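Side-chain contacts in cryptochrome DASH, chloroplastic/mitochondrial (Arabidopsis thaliana, PDB 2J4D), which uses flavin and a folate light antenna to repair cyclobutane pyrimidine dimers in single-stranded DNA, binds DNA without sequence preference and may act as a blue-light photoreceptor: residues K143-E148 against F334-C339; D151-V156 against L169-G174; D330-L335 against W432-G437. All coordinates share one frame; numbering follows the deposited sequence.

Contact 1. Residues K143-E148 against F334-C339; sequences KETCSE and FLSIKC. With MHF (5,10-methenyl-6,7,8-trihydrofolic acid), chain D.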
loop_
_atom_site.group_PDB
_atom_site.type_symbol
_atom_site.label_atom_id
_atom_site.label_comp_id
_atom_site.label_asym_id
_atom_site.label_seq_id
_atom_site.Cartn_x
_atom_site.Cartn_y
_atom_site.Cartn_z
ATOM N N LYS A 143 1.984 -3.683 14.850
ATOM C CA LYS A 143 1.519 -5.054 14.705
ATOM C C LYS A 143 1.094 -5.304 13.266
ATOM O O LYS A 143 0.427 -4.463 12.659
ATOM C CB LYS A 143 0.314 -5.281 15.619
ATOM C CG LYS A 143 -0.244 -6.709 15.605
ATOM C CD LYS A 143 0.599 -7.632 16.487
ATOM C CE LYS A 143 0.108 -9.074 16.421
ATOM N NZ LYS A 143 0.406 -9.680 15.090
ATOM N N GLU A 144 1.490 -6.440 12.708
ATOM C CA GLU A 144 1.069 -6.776 11.353
ATOM C C GLU A 144 0.059 -7.919 11.459
ATOM O O GLU A 144 -0.163 -8.459 12.549
ATOM C CB GLU A 144 2.268 -7.158 10.488
ATOM C CG GLU A 144 3.076 -5.950 10.043
ATOM C CD GLU A 144 2.349 -5.096 9.001
ATOM O OE1 GLU A 144 1.154 -5.347 8.738
ATOM O OE2 GLU A 144 2.978 -4.169 8.443
ATOM N N THR A 145 -0.549 -8.303 10.343
ATOM C CA THR A 145 -1.576 -9.338 10.404
ATOM C C THR A 145 -1.364 -10.671 9.689
ATOM O O THR A 145 -1.871 -11.694 10.150
ATOM C CB THR A 145 -2.931 -8.779 9.905
ATOM O OG1 THR A 145 -2.793 -8.340 8.547
ATOM C CG2 THR A 145 -3.385 -7.607 10.763
ATOM N N CYS A 146 -0.642 -10.681 8.575
ATOM C CA CYS A 146 -0.474 -11.930 7.834
ATOM C C CYS A 146 0.672 -12.835 8.269
ATOM O O CYS A 146 1.637 -12.395 8.891
ATOM C CB CYS A 146 -0.368 -11.627 6.336
ATOM S SG CYS A 146 -1.856 -10.783 5.719
ATOM N N SER A 147 0.525 -14.112 7.928
ATOM C CA SER A 147 1.483 -15.175 8.245
ATOM C C SER A 147 2.971 -14.820 8.265
ATOM O O SER A 147 3.649 -15.000 9.281
ATOM C CB SER A 147 1.275 -16.347 7.272
ATOM O OG SER A 147 2.346 -17.276 7.359
ATOM N N GLU A 148 3.483 -14.337 7.138
ATOM C CA GLU A 148 4.896 -14.004 7.038
ATOM C C GLU A 148 5.355 -12.953 8.041
ATOM O O GLU A 148 6.378 -13.131 8.709
ATOM C CB GLU A 148 5.225 -13.551 5.607
ATOM C CG GLU A 148 5.212 -14.699 4.606
ATOM C CD GLU A 148 5.344 -14.243 3.167
ATOM O OE1 GLU A 148 5.550 -13.034 2.919
ATOM O OE2 GLU A 148 5.236 -15.106 2.278
ATOM N N PHE A 334 -8.807 -6.103 8.551
ATOM C CA PHE A 334 -9.377 -6.911 9.635
ATOM C C PHE A 334 -9.729 -8.304 9.120
ATOM O O PHE A 334 -9.567 -9.298 9.822
ATOM C CB PHE A 334 -10.631 -6.244 10.229
ATOM C CG PHE A 334 -10.357 -4.924 10.912
ATOM C CD1 PHE A 334 -9.357 -4.814 11.870
ATOM C CD2 PHE A 334 -11.107 -3.792 10.594
ATOM C CE1 PHE A 334 -9.101 -3.588 12.502
ATOM C CE2 PHE A 334 -10.862 -2.562 11.221
ATOM C CZ PHE A 334 -9.854 -2.464 12.175
ATOM N N LEU A 335 -10.186 -8.375 7.875
ATOM C CA LEU A 335 -10.562 -9.652 7.280
ATOM C C LEU A 335 -9.351 -10.585 7.187
ATOM O O LEU A 335 -9.490 -11.804 7.304
ATOM C CB LEU A 335 -11.168 -9.409 5.894
ATOM C CG LEU A 335 -12.132 -10.419 5.259
ATOM C CD1 LEU A 335 -13.236 -10.811 6.229
ATOM C CD2 LEU A 335 -12.740 -9.781 4.018
ATOM N N SER A 336 -8.160 -10.021 6.994
ATOM C CA SER A 336 -6.965 -10.854 6.902
ATOM C C SER A 336 -6.795 -11.638 8.195
ATOM O O SER A 336 -6.352 -12.789 8.182
ATOM C CB SER A 336 -5.707 -10.009 6.628
ATOM O OG SER A 336 -5.319 -9.229 7.750
ATOM N N ILE A 337 -7.159 -11.022 9.315
ATOM C CA ILE A 337 -7.042 -11.692 10.599
ATOM C C ILE A 337 -8.056 -12.820 10.704
ATOM O O ILE A 337 -7.719 -13.943 11.086
ATOM C CB ILE A 337 -7.263 -10.711 11.763
ATOM C CG1 ILE A 337 -6.250 -9.567 11.666
ATOM C CG2 ILE A 337 -7.090 -11.440 13.091
ATOM C CD1 ILE A 337 -6.456 -8.465 12.690
ATOM N N LYS A 338 -9.303 -12.529 10.362
ATOM C CA LYS A 338 -10.332 -13.558 10.439
ATOM C C LYS A 338 -10.056 -14.730 9.501
ATOM O O LYS A 338 -10.292 -15.886 9.855
ATOM C CB LYS A 338 -11.710 -12.961 10.116
ATOM C CG LYS A 338 -12.867 -13.952 10.272
ATOM C CD LYS A 338 -14.204 -13.319 9.864
ATOM C CE LYS A 338 -15.354 -14.296 10.064
ATOM N NZ LYS A 338 -16.648 -13.765 9.554
ATOM N N CYS A 339 -9.541 -14.440 8.311
ATOM C CA CYS A 339 -9.285 -15.496 7.324
ATOM C C CYS A 339 -7.987 -16.269 7.492
ATOM O O CYS A 339 -7.897 -17.428 7.087
ATOM C CB CYS A 339 -9.297 -14.913 5.909
ATOM S SG CYS A 339 -10.877 -14.215 5.377
HETATM N N1 MHF D . 2.682 -11.244 1.464
HETATM C C2 MHF D . 2.791 -10.752 2.744
HETATM N NA2 MHF D . 3.109 -9.438 2.924
HETATM N N3 MHF D . 2.594 -11.538 3.816
HETATM C C4 MHF D . 2.299 -12.866 3.678
HETATM O O4 MHF D . 2.131 -13.577 4.677
HETATM C C4A MHF D . 2.197 -13.419 2.367
HETATM N N5 MHF D . 1.940 -14.789 2.105
HETATM C C6 MHF D . 2.186 -15.400 0.753
HETATM C C7 MHF D . 1.586 -14.423 -0.284
HETATM N N8 MHF D . 2.264 -13.107 -0.044
HETATM C C8A MHF D . 2.384 -12.579 1.250
HETATM C C9 MHF D . 1.545 -16.816 0.795
HETATM N N10 MHF D . 0.859 -16.824 2.110
HETATM C C11 MHF D . 1.625 -15.921 2.980
HETATM C C12 MHF D . 0.314 -20.688 3.915
HETATM C C13 MHF D . -0.095 -20.428 2.572
HETATM C C14 MHF D . 0.113 -19.178 1.991
HETATM C C15 MHF D . 0.738 -18.134 2.722
HETATM C C16 MHF D . 1.175 -18.403 4.080
HETATM C C17 MHF D . 0.966 -19.668 4.665
HETATM C C MHF D . 0.024 -22.019 4.512
HETATM O O MHF D . -0.561 -22.859 3.836
HETATM N N MHF D . 0.374 -22.309 5.786
HETATM C CA MHF D . 0.048 -23.618 6.353
HETATM C CB MHF D . 1.055 -23.998 7.438
HETATM C CG MHF D . 2.480 -24.086 6.954
HETATM C CD MHF D . 2.643 -25.085 5.831
HETATM O OE1 MHF D . 2.525 -26.300 6.101
HETATM O OE2 MHF D . 2.868 -24.656 4.676
HETATM C CT MHF D . -1.359 -23.594 6.956
HETATM O O1 MHF D . -1.905 -22.487 7.149
HETATM O O2 MHF D . -1.906 -24.681 7.237
#

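Contact 2. Residues D151-V156 against L169-G174; sequences DVERLV and LELIWG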
loop_
_atom_site.group_PDB
_atom_site.type_symbol
_atom_site.label_atom_id
_atom_site.label_comp_id
_atom_site.label_asym_id
_atom_site.label_seq_id
_atom_site.Cartn_x
_atom_site.Cartn_y
_atom_site.Cartn_z
ATOM N N ASP A 151 5.207 -14.161 11.641
ATOM C CA ASP A 151 6.244 -15.138 11.924
ATOM C C ASP A 151 7.521 -14.376 12.294
ATOM O O ASP A 151 8.252 -14.766 13.197
ATOM C CB ASP A 151 6.492 -16.030 10.711
ATOM C CG ASP A 151 7.370 -17.227 11.048
ATOM O OD1 ASP A 151 7.052 -17.941 12.025
ATOM O OD2 ASP A 151 8.369 -17.457 10.337
ATOM N N VAL A 152 7.787 -13.279 11.598
ATOM C CA VAL A 152 8.964 -12.484 11.913
ATOM C C VAL A 152 8.817 -11.890 13.319
ATOM O O VAL A 152 9.792 -11.807 14.061
ATOM C CB VAL A 152 9.190 -11.369 10.871
ATOM C CG1 VAL A 152 10.353 -10.470 11.310
ATOM C CG2 VAL A 152 9.498 -12.006 9.516
ATOM N N GLU A 153 7.602 -11.494 13.697
ATOM C CA GLU A 153 7.368 -10.958 15.041
ATOM C C GLU A 153 7.743 -12.033 16.064
ATOM O O GLU A 153 8.392 -11.755 17.081
ATOM C CB GLU A 153 5.897 -10.566 15.222
ATOM C CG GLU A 153 5.471 -9.430 14.317
ATOM C CD GLU A 153 3.974 -9.146 14.355
ATOM O OE1 GLU A 153 3.220 -9.919 14.994
ATOM O OE2 GLU A 153 3.555 -8.140 13.735
ATOM N N ARG A 154 7.320 -13.263 15.789
ATOM C CA ARG A 154 7.619 -14.385 16.671
ATOM C C ARG A 154 9.133 -14.596 16.775
ATOM O O ARG A 154 9.672 -14.744 17.868
ATOM C CB ARG A 154 6.973 -15.665 16.133
ATOM C CG ARG A 154 7.404 -16.947 16.870
ATOM C CD ARG A 154 6.819 -18.195 16.199
ATOM N NE ARG A 154 7.434 -18.476 14.900
ATOM C CZ ARG A 154 8.586 -19.118 14.734
ATOM N NH1 ARG A 154 9.260 -19.559 15.787
ATOM N NH2 ARG A 154 9.068 -19.315 13.513
ATOM N N LEU A 155 9.817 -14.606 15.634
ATOM C CA LEU A 155 11.260 -14.830 15.641
ATOM C C LEU A 155 12.010 -13.715 16.368
ATOM O O LEU A 155 12.994 -13.974 17.073
ATOM C CB LEU A 155 11.763 -15.001 14.208
ATOM C CG LEU A 155 11.228 -16.306 13.593
ATOM C CD1 LEU A 155 11.379 -16.270 12.099
ATOM C CD2 LEU A 155 11.967 -17.516 14.180
ATOM N N VAL A 156 11.545 -12.481 16.216
ATOM C CA VAL A 156 12.182 -11.363 16.906
ATOM C C VAL A 156 11.927 -11.475 18.411
ATOM O O VAL A 156 12.829 -11.283 19.231
ATOM C CB VAL A 156 11.635 -10.000 16.394
ATOM C CG1 VAL A 156 12.069 -8.866 17.319
ATOM C CG2 VAL A 156 12.152 -9.737 14.988
ATOM N N LEU A 169 9.354 -7.088 23.274
ATOM C CA LEU A 169 8.861 -6.602 22.001
ATOM C C LEU A 169 7.442 -6.089 22.261
ATOM O O LEU A 169 6.580 -6.839 22.716
ATOM C CB LEU A 169 8.811 -7.721 20.952
ATOM C CG LEU A 169 8.193 -7.338 19.597
ATOM C CD1 LEU A 169 9.026 -6.249 18.937
ATOM C CD2 LEU A 169 8.120 -8.555 18.689
ATOM N N GLU A 170 7.211 -4.813 21.982
ATOM C CA GLU A 170 5.901 -4.195 22.188
ATOM C C GLU A 170 5.303 -3.877 20.825
ATOM O O GLU A 170 5.776 -2.959 20.160
ATOM C CB GLU A 170 6.050 -2.882 22.959
ATOM C CG GLU A 170 6.630 -3.004 24.354
ATOM C CD GLU A 170 5.701 -3.728 25.303
ATOM O OE1 GLU A 170 4.481 -3.776 25.020
ATOM O OE2 GLU A 170 6.188 -4.236 26.336
ATOM N N LEU A 171 4.277 -4.623 20.424
ATOM C CA LEU A 171 3.628 -4.416 19.125
ATOM C C LEU A 171 2.405 -3.523 19.305
ATOM O O LEU A 171 1.548 -3.786 20.142
ATOM C CB LEU A 171 3.244 -5.772 18.516
ATOM C CG LEU A 171 4.468 -6.677 18.276
ATOM C CD1 LEU A 171 4.050 -8.081 17.921
ATOM C CD2 LEU A 171 5.326 -6.077 17.170
ATOM N N ILE A 172 2.331 -2.462 18.510
ATOM C CA ILE A 172 1.246 -1.501 18.615
ATOM C C ILE A 172 0.307 -1.568 17.418
ATOM O O ILE A 172 0.759 -1.602 16.274
ATOM C CB ILE A 172 1.824 -0.073 18.687
ATOM C CG1 ILE A 172 2.937 -0.014 19.738
ATOM C CG2 ILE A 172 0.722 0.932 18.973
ATOM C CD1 ILE A 172 2.506 -0.449 21.117
ATOM N N TRP A 173 -0.998 -1.587 17.663
ATOM C CA TRP A 173 -1.920 -1.610 16.537
ATOM C C TRP A 173 -1.904 -0.252 15.846
ATOM O O TRP A 173 -1.895 0.791 16.501
ATOM C CB TRP A 173 -3.357 -1.914 16.973
ATOM C CG TRP A 173 -4.256 -1.990 15.783
ATOM C CD1 TRP A 173 -5.007 -0.978 15.243
ATOM C CD2 TRP A 173 -4.385 -3.101 14.896
ATOM N NE1 TRP A 173 -5.588 -1.394 14.064
ATOM C CE2 TRP A 173 -5.220 -2.693 13.827
ATOM C CE3 TRP A 173 -3.868 -4.405 14.895
ATOM C CZ2 TRP A 173 -5.546 -3.539 12.772
ATOM C CZ3 TRP A 173 -4.194 -5.251 13.840
ATOM C CH2 TRP A 173 -5.026 -4.811 12.793
ATOM N N GLY A 174 -1.902 -0.270 14.521
ATOM C CA GLY A 174 -1.920 0.970 13.761
ATOM C C GLY A 174 -2.494 0.662 12.394
ATOM O O GLY A 174 -3.290 -0.258 12.255
#

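Contact 3. Residues D330-L335 against W432-G437; sequences DYFRFL and WTYGAG. With FAD (flavin-adenine dinucleotide), chain C.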
loop_
_atom_site.group_PDB
_atom_site.type_symbol
_atom_site.label_atom_id
_atom_site.label_comp_id
_atom_site.label_asym_id
_atom_site.label_seq_id
_atom_site.Cartn_x
_atom_site.Cartn_y
_atom_site.Cartn_z
ATOM N N ASP A 330 -9.692 -0.753 5.585
ATOM C CA ASP A 330 -9.815 -1.238 6.963
ATOM C C ASP A 330 -10.410 -2.644 6.961
ATOM O O ASP A 330 -9.921 -3.555 7.640
ATOM C CB ASP A 330 -10.758 -0.336 7.768
ATOM C CG ASP A 330 -10.058 0.843 8.409
ATOM O OD1 ASP A 330 -8.925 1.199 8.007
ATOM O OD2 ASP A 330 -10.669 1.431 9.327
ATOM N N TYR A 331 -11.487 -2.806 6.200
ATOM C CA TYR A 331 -12.184 -4.083 6.127
ATOM C C TYR A 331 -11.278 -5.230 5.713
ATOM O O TYR A 331 -11.277 -6.277 6.353
ATOM C CB TYR A 331 -13.368 -3.989 5.160
ATOM C CG TYR A 331 -14.218 -5.237 5.106
ATOM C CD1 TYR A 331 -14.866 -5.713 6.248
ATOM C CD2 TYR A 331 -14.370 -5.950 3.914
ATOM C CE1 TYR A 331 -15.642 -6.866 6.209
ATOM C CE2 TYR A 331 -15.145 -7.107 3.861
ATOM C CZ TYR A 331 -15.777 -7.560 5.011
ATOM O OH TYR A 331 -16.543 -8.701 4.967
ATOM N N PHE A 332 -10.511 -5.056 4.640
ATOM C CA PHE A 332 -9.637 -6.147 4.224
ATOM C C PHE A 332 -8.526 -6.411 5.235
ATOM O O PHE A 332 -8.074 -7.546 5.386
ATOM C CB PHE A 332 -9.056 -5.882 2.831
ATOM C CG PHE A 332 -10.024 -6.190 1.713
ATOM C CD1 PHE A 332 -10.581 -7.463 1.593
ATOM C CD2 PHE A 332 -10.383 -5.214 0.794
ATOM C CE1 PHE A 332 -11.481 -7.757 0.572
ATOM C CE2 PHE A 332 -11.285 -5.495 -0.235
ATOM C CZ PHE A 332 -11.834 -6.768 -0.349
ATOM N N ARG A 333 -8.092 -5.367 5.930
ATOM C CA ARG A 333 -7.048 -5.532 6.936
ATOM C C ARG A 333 -7.598 -6.402 8.079
ATOM O O ARG A 333 -6.939 -7.347 8.523
ATOM C CB ARG A 333 -6.602 -4.153 7.453
ATOM C CG ARG A 333 -5.772 -4.180 8.728
ATOM C CD ARG A 333 -4.404 -4.789 8.526
ATOM N NE ARG A 333 -3.565 -3.975 7.653
ATOM C CZ ARG A 333 -2.264 -4.179 7.467
ATOM N NH1 ARG A 333 -1.647 -5.171 8.101
ATOM N NH2 ARG A 333 -1.582 -3.399 6.640
ATOM N N PHE A 334 -8.807 -6.103 8.551
ATOM C CA PHE A 334 -9.377 -6.911 9.635
ATOM C C PHE A 334 -9.729 -8.304 9.120
ATOM O O PHE A 334 -9.567 -9.298 9.822
ATOM C CB PHE A 334 -10.631 -6.244 10.229
ATOM C CG PHE A 334 -10.357 -4.924 10.912
ATOM C CD1 PHE A 334 -9.357 -4.814 11.870
ATOM C CD2 PHE A 334 -11.107 -3.792 10.594
ATOM C CE1 PHE A 334 -9.101 -3.588 12.502
ATOM C CE2 PHE A 334 -10.862 -2.562 11.221
ATOM C CZ PHE A 334 -9.854 -2.464 12.175
ATOM N N LEU A 335 -10.186 -8.375 7.875
ATOM C CA LEU A 335 -10.562 -9.652 7.280
ATOM C C LEU A 335 -9.351 -10.585 7.187
ATOM O O LEU A 335 -9.490 -11.804 7.304
ATOM C CB LEU A 335 -11.168 -9.409 5.894
ATOM C CG LEU A 335 -12.132 -10.419 5.259
ATOM C CD1 LEU A 335 -13.236 -10.811 6.229
ATOM C CD2 LEU A 335 -12.740 -9.781 4.018
ATOM N N TRP A 432 -8.474 -9.887 -4.664
ATOM C CA TRP A 432 -8.392 -10.994 -5.616
ATOM C C TRP A 432 -9.381 -12.115 -5.272
ATOM O O TRP A 432 -10.024 -12.659 -6.171
ATOM C CB TRP A 432 -6.967 -11.572 -5.707
ATOM C CG TRP A 432 -6.115 -10.897 -6.746
ATOM C CD1 TRP A 432 -5.252 -9.850 -6.556
ATOM C CD2 TRP A 432 -6.103 -11.173 -8.155
ATOM N NE1 TRP A 432 -4.711 -9.457 -7.759
ATOM C CE2 TRP A 432 -5.215 -10.251 -8.756
ATOM C CE3 TRP A 432 -6.759 -12.108 -8.967
ATOM C CZ2 TRP A 432 -4.967 -10.236 -10.136
ATOM C CZ3 TRP A 432 -6.514 -12.092 -10.338
ATOM C CH2 TRP A 432 -5.626 -11.160 -10.907
ATOM N N THR A 433 -9.520 -12.460 -3.989
ATOM C CA THR A 433 -10.459 -13.520 -3.625
ATOM C C THR A 433 -11.865 -13.101 -4.022
ATOM O O THR A 433 -12.652 -13.923 -4.506
ATOM C CB THR A 433 -10.446 -13.846 -2.113
ATOM O OG1 THR A 433 -10.835 -12.693 -1.359
ATOM C CG2 THR A 433 -9.070 -14.299 -1.685
ATOM N N TYR A 434 -12.179 -11.823 -3.817
ATOM C CA TYR A 434 -13.482 -11.289 -4.194
ATOM C C TYR A 434 -13.684 -11.436 -5.701
ATOM O O TYR A 434 -14.652 -12.050 -6.152
ATOM C CB TYR A 434 -13.583 -9.812 -3.805
ATOM C CG TYR A 434 -14.256 -9.583 -2.474
ATOM C CD1 TYR A 434 -13.865 -10.299 -1.341
ATOM C CD2 TYR A 434 -15.290 -8.658 -2.344
ATOM C CE1 TYR A 434 -14.487 -10.100 -0.110
ATOM C CE2 TYR A 434 -15.919 -8.449 -1.118
ATOM C CZ TYR A 434 -15.512 -9.174 -0.007
ATOM O OH TYR A 434 -16.123 -8.971 1.210
ATOM N N GLY A 435 -12.756 -10.875 -6.473
ATOM C CA GLY A 435 -12.846 -10.952 -7.920
ATOM C C GLY A 435 -12.876 -12.369 -8.462
ATOM O O GLY A 435 -13.528 -12.644 -9.469
ATOM N N ALA A 436 -12.175 -13.276 -7.794
ATOM C CA ALA A 436 -12.118 -14.664 -8.221
ATOM C C ALA A 436 -13.344 -15.448 -7.757
ATOM O O ALA A 436 -13.519 -16.604 -8.130
ATOM C CB ALA A 436 -10.854 -15.319 -7.690
ATOM N N GLY A 437 -14.178 -14.815 -6.939
ATOM C CA GLY A 437 -15.371 -15.469 -6.434
ATOM C C GLY A 437 -15.125 -16.491 -5.338
ATOM O O GLY A 437 -15.928 -17.406 -5.153
HETATM P PA FAD C . -8.945 5.745 -4.398
HETATM O O1A FAD C . -8.453 7.137 -4.371
HETATM O O2A FAD C . -10.157 5.406 -5.180
HETATM O O5B FAD C . -9.197 5.224 -2.897
HETATM C C5B FAD C . -8.569 5.881 -1.774
HETATM C C4B FAD C . -7.927 4.807 -0.889
HETATM O O4B FAD C . -8.945 3.899 -0.470
HETATM C C3B FAD C . -6.873 3.947 -1.578
HETATM O O3B FAD C . -5.611 4.587 -1.657
HETATM C C2B FAD C . -6.908 2.714 -0.728
HETATM O O2B FAD C . -6.066 2.744 0.403
HETATM C C1B FAD C . -8.400 2.572 -0.383
HETATM N N9A FAD C . -9.175 1.688 -1.280
HETATM C C8A FAD C . -9.952 2.051 -2.362
HETATM N N7A FAD C . -10.524 1.009 -2.952
HETATM C C5A FAD C . -10.107 -0.081 -2.220
HETATM C C6A FAD C . -10.366 -1.466 -2.351
HETATM N N6A FAD C . -11.149 -1.999 -3.278
HETATM N N1A FAD C . -9.767 -2.313 -1.433
HETATM C C2A FAD C . -8.947 -1.804 -0.455
HETATM N N3A FAD C . -8.658 -0.493 -0.276
HETATM C C4A FAD C . -9.250 0.325 -1.188
HETATM N N1 FAD C . -5.140 -1.700 -2.965
HETATM C C2 FAD C . -3.987 -1.624 -2.213
HETATM O O2 FAD C . -3.805 -0.709 -1.431
HETATM N N3 FAD C . -3.021 -2.631 -2.371
HETATM C C4 FAD C . -3.153 -3.706 -3.246
HETATM O O4 FAD C . -2.258 -4.566 -3.343
HETATM C C4X FAD C . -4.339 -3.777 -4.016
HETATM N N5 FAD C . -4.557 -4.823 -4.926
HETATM C C5X FAD C . -5.775 -4.948 -5.596
HETATM C C6 FAD C . -6.034 -6.060 -6.408
HETATM C C7 FAD C . -7.257 -6.217 -7.103
HETATM C C7M FAD C . -7.473 -7.440 -7.960
HETATM C C8 FAD C . -8.261 -5.191 -6.962
HETATM C C8M FAD C . -9.604 -5.273 -7.670
HETATM C C9 FAD C . -8.012 -4.070 -6.147
HETATM C C9A FAD C . -6.776 -3.921 -5.450
HETATM N N10 FAD C . -6.496 -2.795 -4.620
HETATM C C10 FAD C . -5.313 -2.749 -3.849
HETATM C "C1'" FAD C . -7.597 -1.851 -4.240
HETATM C "C2'" FAD C . -7.772 -0.597 -5.121
HETATM O "O2'" FAD C . -7.842 -0.976 -6.485
HETATM C "C3'" FAD C . -6.597 0.355 -4.910
HETATM O "O3'" FAD C . -6.464 0.696 -3.516
HETATM C "C4'" FAD C . -6.711 1.693 -5.661
HETATM O "O4'" FAD C . -6.756 1.469 -7.072
HETATM C "C5'" FAD C . -5.509 2.561 -5.312
HETATM O "O5'" FAD C . -5.607 3.821 -5.981
HETATM P P FAD C . -6.198 5.145 -5.360
HETATM O O1P FAD C . -5.351 5.436 -4.192
HETATM O O2P FAD C . -6.207 6.204 -6.405
HETATM O O3P FAD C . -7.729 4.889 -5.024
HETATM O O HOH W 1 -16.011 -11.143 2.883
#

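Contact 1. Residues K143-E148 against F334-C339
Thr145 leans its branched side chain onto one turn of helix 317-339, with a polar and an apolar branch each finding its match. Its OG1 donates a hydrogen bond of 2.8 Å to Ser336 OG, while its methyl CG2 meets the flank of Ile337, 3.6 Å from CG1, the two side chains crossing at about a right angle. Thr145 OG1 sits between the backbone N and the carbonyl carbon (chi1 60°), which turns CG2 toward the isoleucine. Ser336 OG in turn bonds to Arg333 O one turn back, and this second bond probably holds its rotation so that OG can accept from the threonine. Beside this pair, Cys146 SG rests 4.0 Å from Ser336 CB, and Cys146 CB faces O4 of the folate at 3.6 Å. From here the chain enters the antenna pocket: Glu148 N gives a nearly straight bond (2.9 Å, 164°) to the same folate O4, and the Glu148 carboxylate lies over the pterin, OE1 3.3 Å from C4, while pairing with Lys89. Through Cys146, a residue of the pocket, the hydroxyl pair lies just behind the antenna site. In the fold, the link between strand 138-142 and helix 147-161 of the alpha/beta part here meets the C-terminal end of helix 317-339 of the FAD-binding part, and Cys426 at the start of helix 425-436 packs against Thr145, Cys146 and Ser336.

Contact 2. Residues D151-V156 against L169-G174
Two leucines of strand 168-172, Leu169 and Leu171, point at helix 147-161 and meet Val156 and Glu153, which lie one turn apart. The closer packing runs along the side chain of Glu153. Leu171 CD1 lies against its extended chain from CB to the carboxylate, reaching OE1 at 3.6 Å and CD at 3.7 Å. Leu169 presses its CD2 methyl on the helix backbone instead, 3.6 Å from Glu153 O. With CG opposite the backbone N (chi1 175°), Leu169 extends far enough to bring that same methyl to Val156 CG1, though only at 4.2 Å, the two side chains crossing at about a right angle. Val156 is further enclosed by Pro123 and Leu127 of helix 123-134. The solvent side of the helix is looser and polar: exposed Arg154 turns from the strand and bends back on Asp151, where NE and NH2, each at 2.9 Å, grip the single oxygen OD1 from one face of the carboxylate, with OD1 lying in the guanidinium plane. Leu155 CG lies over one face of that guanidinium, toward its rim. Helix and strand run nearly antiparallel, at 155° with axes 10.0 Å apart, as expected where helix 147-161 leads back to strand 168-172 in a beta-alpha-beta unit. Glu153 is buried, but Arg47 and Lys143 form salt bridges to its carboxylate and Glu144 N donates to OE2. One methyl, Leu171 CD1, therefore lies along a charged side chain whose oxygens are engaged elsewhere, and the low-dielectric surroundings probably strengthen those ion pairs.

Contact 3. Residues D330-L335 against W432-G437
Phe332 drives the rim of its ring into the face of Tyr434, a T-shaped (edge-to-face) pair with centroids 5.3 Å apart and planes at 80°. The bump is the CE1-CZ edge: CZ stands over the centre of the tyrosine ring, and CE1 comes within 3.9 Å of Tyr434 CE1. Phe332 CG lies opposite the carbonyl carbon (chi1 -79°), which carries the ring out from its helix toward helix 425-436; its other edge abuts the adenine of FAD, CD2 3.7 Å from N1A. The phenylalanine is thus a wedge between cofactor and tyrosine. Tyr434 fills a hollow bordered by three side chains of helix 317-339. Its OH meets the edge of the Tyr331 ring in plane, 3.4 Å from CE2, the two tyrosines crossing at about a right angle, and Leu335 CD2 adds a looser, oblique contact. One water ties the phenols together, 2.7 Å from Tyr434 OH and donating a longer bond to Tyr331 OH, which is also bonded to Pro191 O. The helices themselves cross at 96° with axes 13.3 Å apart, a gap bridged by these large rings. Two residues earlier, Trp432 lies with one face against the flavin methyl C7M, NE1 3.4 Å from it, and meets Phe416 edge-to-face. With an alanine at Trp432 the face against C7M would be gone, which would probably open a gap beside that methyl and leave Phe416 without its edge-to-face partner. Chemically the interface is aromatic where it borders FAD, with its hydroxyls and water gathered at the far end, so these two residues of the FAD pocket, Phe332 and Trp432, probably contribute to cofactor binding mainly by shape and dispersion.

In the fold
Contact 2 is the most local, closing a beta-alpha-beta unit of the five-stranded parallel sheet. Contact 1 opens first along the chain and closes around contact 2, joining this alpha/beta part to the FAD-binding part; contact 3, wholly within the latter, begins on helix 317-339, where contact 1 ends, sharing Phe334 and Leu335. The centres of contacts 1 and 2 are about 12 Å apart and those of 1 and 3 about 11 Å, whereas 2 and 3 are about 23 Å apart. Helix 147-161 serves contacts 1 and 2. Packing of Trp173 on Phe334 and the salt bridge Glu144-Arg333 continue the chain of contacts, which thereby runs from the sheet past the folate antenna to the flavin.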